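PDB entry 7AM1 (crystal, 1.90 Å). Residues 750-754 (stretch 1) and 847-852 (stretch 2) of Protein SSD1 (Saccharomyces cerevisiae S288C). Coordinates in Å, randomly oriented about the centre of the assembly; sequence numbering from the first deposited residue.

Stretch 1 750-754: IPEFG
Stretch 2 (847-852) VPNLRL

Residues 750-754 form a compact turn against an extended run, 847-852, from the same chain. In the first stretch Ile 750 is extended (phi/psi -128/95), Pro 751 and Glu 752 fold back (-59/-28 and -67/-23), Phe 753 follows at -109/-14, and Gly 754 leaves at 64/42, a positive phi that favours glycine. The turn is closed by Phe 753 N donating to Ile 750 O at 3.0 Å, with a weak bond from Gly 754 N to the same Ile 750 O at 2.9 Å. The second stretch stays open, its phi between -62 and -107° and its psi between 108 and 154° from Val 847 to Leu 852. In register, Glu 752 CA lies 5.9 Å from Asn 849 CA, and Phe 753 CA 6.0 Å from Pro 848 CA, so the chains run in roughly opposite directions where they meet.

No direct backbone hydrogen bond joins the stretches; a water does so instead, donating to Glu 752 O at 2.9 Å and accepting from Asn 849 N at 2.9 Å. The approach is tight here: Glu 752 CB sits 2.9 Å from Asn 849 O, which is buried without a polar partner, a cost the contact carries.

The charged clamp lies at Glu 752, whose CA-to-CB bond points toward the other stretch. Its chi angles of -68° (m), 80° (p) and 9° fold the carboxylate over to meet Arg 851, whose CA-to-CB bond also points toward the other stretch, with chi1 t, chi2 p, chi3 p and chi4 96°. The salt bridge converges on one oxygen at the guanidinium edge: Arg 851 NE reaches Glu 752 OE2 at 2.5 Å, very short, and Arg 851 NH2 reaches Glu 752 OE2 at 2.8 Å. Arg 851 NH1 is hydrogen-bonded elsewhere in the structure, and NH2 has a partner there as well.

The apolar half centres on Phe 753, chi1 -70° (m) and chi2 72°. Its CA-to-CB bond points sideways, yet the ring comes nearer. Pro 848, whose CA-to-CB bond points toward stretch 1 and whose ring has a C-gamma exo pucker, sets Pro 848 CB over one ring face, 3.7 Å from the centroid of Phe 753 and 18° off the normal, a CH-pi contact; Pro 848 CB to Phe 753 CE2 is 3.6 Å. Leu 850 (m, t) starts away but returns at its tip, placing Leu 850 CD2 at the ring edge, 3.9 Å from Phe 753 CZ.

Together the stretches bury 344 Å². The rule is economical: proline offers a rigid aliphatic surface to an aromatic face, leucine touches the ring edge, and a glutamate-arginine pair fastens the neighbouring side.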

ATOM      1  N   ILE A 750       7.592  -7.512 -12.694  1.00 37.83           N
ATOM      2  CA  ILE A 750       7.207  -8.890 -12.974  1.00 39.08           C
ATOM      3  C   ILE A 750       5.732  -8.981 -12.609  1.00 39.30           C
ATOM      4  O   ILE A 750       5.402  -9.170 -11.430  1.00 38.95           O
ATOM      5  CB  ILE A 750       8.080  -9.870 -12.176  1.00 40.49           C
ATOM      6  CG1 ILE A 750       9.559  -9.472 -12.298  1.00 42.60           C
ATOM      7  CG2 ILE A 750       7.874 -11.294 -12.680  1.00 40.55           C
ATOM      8  CD1 ILE A 750      10.497 -10.235 -11.380  1.00 43.71           C
ATOM      9  N   PRO A 751       4.812  -8.811 -13.565  1.00 41.53           N
ATOM     10  CA  PRO A 751       3.386  -8.776 -13.198  1.00 42.69           C
ATOM     11  C   PRO A 751       2.910 -10.040 -12.513  1.00 42.53           C
ATOM     12  O   PRO A 751       1.958  -9.985 -11.723  1.00 42.53           O
ATOM     13  CB  PRO A 751       2.680  -8.560 -14.546  1.00 44.37           C
ATOM     14  CG  PRO A 751       3.707  -7.935 -15.423  1.00 44.36           C
ATOM     15  CD  PRO A 751       5.024  -8.523 -14.995  1.00 42.73           C
ATOM     16  N   GLU A 752       3.543 -11.182 -12.793  1.00 41.05           N
ATOM     17  CA  GLU A 752       3.121 -12.433 -12.180  1.00 41.26           C
ATOM     18  C   GLU A 752       3.376 -12.454 -10.683  1.00 39.81           C
ATOM     19  O   GLU A 752       2.733 -13.228  -9.966  1.00 39.56           O
ATOM     20  CB  GLU A 752       3.832 -13.611 -12.843  1.00 43.48           C
ATOM     21  CG  GLU A 752       3.405 -13.855 -14.282  1.00 46.89           C
ATOM     22  CD  GLU A 752       4.069 -12.912 -15.268  1.00 49.29           C
ATOM     23  OE1 GLU A 752       4.997 -12.173 -14.870  1.00 49.46           O
ATOM     24  OE2 GLU A 752       3.652 -12.913 -16.445  1.00 50.70           O
ATOM     25  N   PHE A 753       4.306 -11.633 -10.200  1.00 40.64           N
ATOM     26  CA  PHE A 753       4.594 -11.528  -8.780  1.00 40.92           C
ATOM     27  C   PHE A 753       4.122 -10.212  -8.176  1.00 40.29           C
ATOM     28  O   PHE A 753       4.056 -10.103  -6.946  1.00 41.26           O
ATOM     29  CB  PHE A 753       6.103 -11.681  -8.537  1.00 42.44           C
ATOM     30  CG  PHE A 753       6.621 -13.071  -8.784  1.00 44.88           C
ATOM     31  CD1 PHE A 753       6.732 -13.565 -10.072  1.00 47.46           C
ATOM     32  CD2 PHE A 753       6.985 -13.889  -7.728  1.00 44.26           C
ATOM     33  CE1 PHE A 753       7.212 -14.843 -10.303  1.00 47.24           C
ATOM     34  CE2 PHE A 753       7.462 -15.173  -7.956  1.00 44.17           C
ATOM     35  CZ  PHE A 753       7.573 -15.646  -9.240  1.00 45.42           C
ATOM     36  N   GLY A 754       3.790  -9.221  -8.998  1.00 38.02           N
ATOM     37  CA  GLY A 754       3.442  -7.906  -8.486  1.00 35.68           C
ATOM     38  C   GLY A 754       4.587  -7.210  -7.787  1.00 35.57           C
ATOM     39  O   GLY A 754       4.387  -6.600  -6.728  1.00 35.20           O
ATOM     40  N   VAL A 847      -0.195 -19.804  -6.028  1.00 47.71           N
ATOM     41  CA  VAL A 847       1.253 -19.818  -6.272  1.00 48.51           C
ATOM     42  C   VAL A 847       1.571 -18.911  -7.454  1.00 44.72           C
ATOM     43  O   VAL A 847       0.887 -18.988  -8.493  1.00 44.59           O
ATOM     44  CB  VAL A 847       1.740 -21.255  -6.546  1.00 54.77           C
ATOM     45  CG1 VAL A 847       3.257 -21.273  -6.730  1.00 55.72           C
ATOM     46  CG2 VAL A 847       1.321 -22.205  -5.427  1.00 57.56           C
ATOM     47  N   PRO A 848       2.594 -18.060  -7.380  1.00 42.77           N
ATOM     48  CA  PRO A 848       2.941 -17.241  -8.548  1.00 43.95           C
ATOM     49  C   PRO A 848       3.346 -18.107  -9.734  1.00 47.92           C
ATOM     50  O   PRO A 848       3.941 -19.175  -9.582  1.00 47.93           O
ATOM     51  CB  PRO A 848       4.113 -16.385  -8.051  1.00 42.66           C
ATOM     52  CG  PRO A 848       4.003 -16.403  -6.562  1.00 41.83           C
ATOM     53  CD  PRO A 848       3.451 -17.753  -6.221  1.00 41.62           C
ATOM     54  N   ASN A 849       3.001 -17.632 -10.929  1.00 52.12           N
ATOM     55  CA  ASN A 849       3.376 -18.282 -12.176  1.00 56.34           C
ATOM     56  C   ASN A 849       4.612 -17.615 -12.760  1.00 55.14           C
ATOM     57  O   ASN A 849       4.740 -16.388 -12.728  1.00 58.03           O
ATOM     58  CB  ASN A 849       2.233 -18.214 -13.189  1.00 61.43           C
ATOM     59  CG  ASN A 849       1.035 -19.017 -12.761  1.00 65.76           C
ATOM     60  OD1 ASN A 849       1.172 -20.075 -12.146  1.00 67.94           O
ATOM     61  ND2 ASN A 849      -0.153 -18.514 -13.069  1.00 67.05           N
ATOM     62  N   LEU A 850       5.522 -18.421 -13.285  1.00 49.66           N
ATOM     63  CA  LEU A 850       6.673 -17.875 -13.985  1.00 47.30           C
ATOM     64  C   LEU A 850       6.280 -17.456 -15.396  1.00 46.89           C
ATOM     65  O   LEU A 850       5.366 -18.021 -16.002  1.00 47.24           O
ATOM     66  CB  LEU A 850       7.804 -18.899 -14.044  1.00 49.00           C
ATOM     67  CG  LEU A 850       8.387 -19.355 -12.707  1.00 51.19           C
ATOM     68  CD1 LEU A 850       9.483 -20.377 -12.924  1.00 54.36           C
ATOM     69  CD2 LEU A 850       8.927 -18.168 -11.951  1.00 49.84           C
ATOM     70  N   ARG A 851       6.975 -16.444 -15.914  1.00 45.93           N
ATOM     71  CA  ARG A 851       6.860 -16.054 -17.316  1.00 47.88           C
ATOM     72  C   ARG A 851       8.052 -16.661 -18.052  1.00 46.29           C
ATOM     73  O   ARG A 851       9.194 -16.225 -17.873  1.00 43.20           O
ATOM     74  CB  ARG A 851       6.805 -14.537 -17.481  1.00 49.79           C
ATOM     75  CG  ARG A 851       6.736 -14.068 -18.944  1.00 52.80           C
ATOM     76  CD  ARG A 851       5.316 -14.062 -19.485  1.00 55.11           C
ATOM     77  NE  ARG A 851       4.504 -13.065 -18.799  1.00 56.09           N
ATOM     78  CZ  ARG A 851       4.274 -11.833 -19.246  1.00 57.39           C
ATOM     79  NH1 ARG A 851       4.781 -11.415 -20.400  1.00 58.26           N
ATOM     80  NH2 ARG A 851       3.525 -11.009 -18.528  1.00 57.54           N
ATOM     81  N   LEU A 852       7.787 -17.675 -18.854  1.00 48.54           N
ATOM     82  CA  LEU A 852       8.833 -18.401 -19.549  1.00 50.10           C
ATOM     83  C   LEU A 852       8.832 -18.051 -21.032  1.00 53.41           C
ATOM     84  O   LEU A 852       7.796 -17.655 -21.576  1.00 55.17           O
ATOM     85  CB  LEU A 852       8.633 -19.911 -19.375  1.00 50.79           C
ATOM     86  CG  LEU A 852       8.559 -20.360 -17.914  1.00 50.07           C
ATOM     87  CD1 LEU A 852       8.303 -21.846 -17.805  1.00 51.98           C
ATOM     88  CD2 LEU A 852       9.835 -19.993 -17.165  1.00 48.48           C
TER
HETATM   89  O   HOH W   1       1.228 -15.390 -11.072  1.00 42.31           O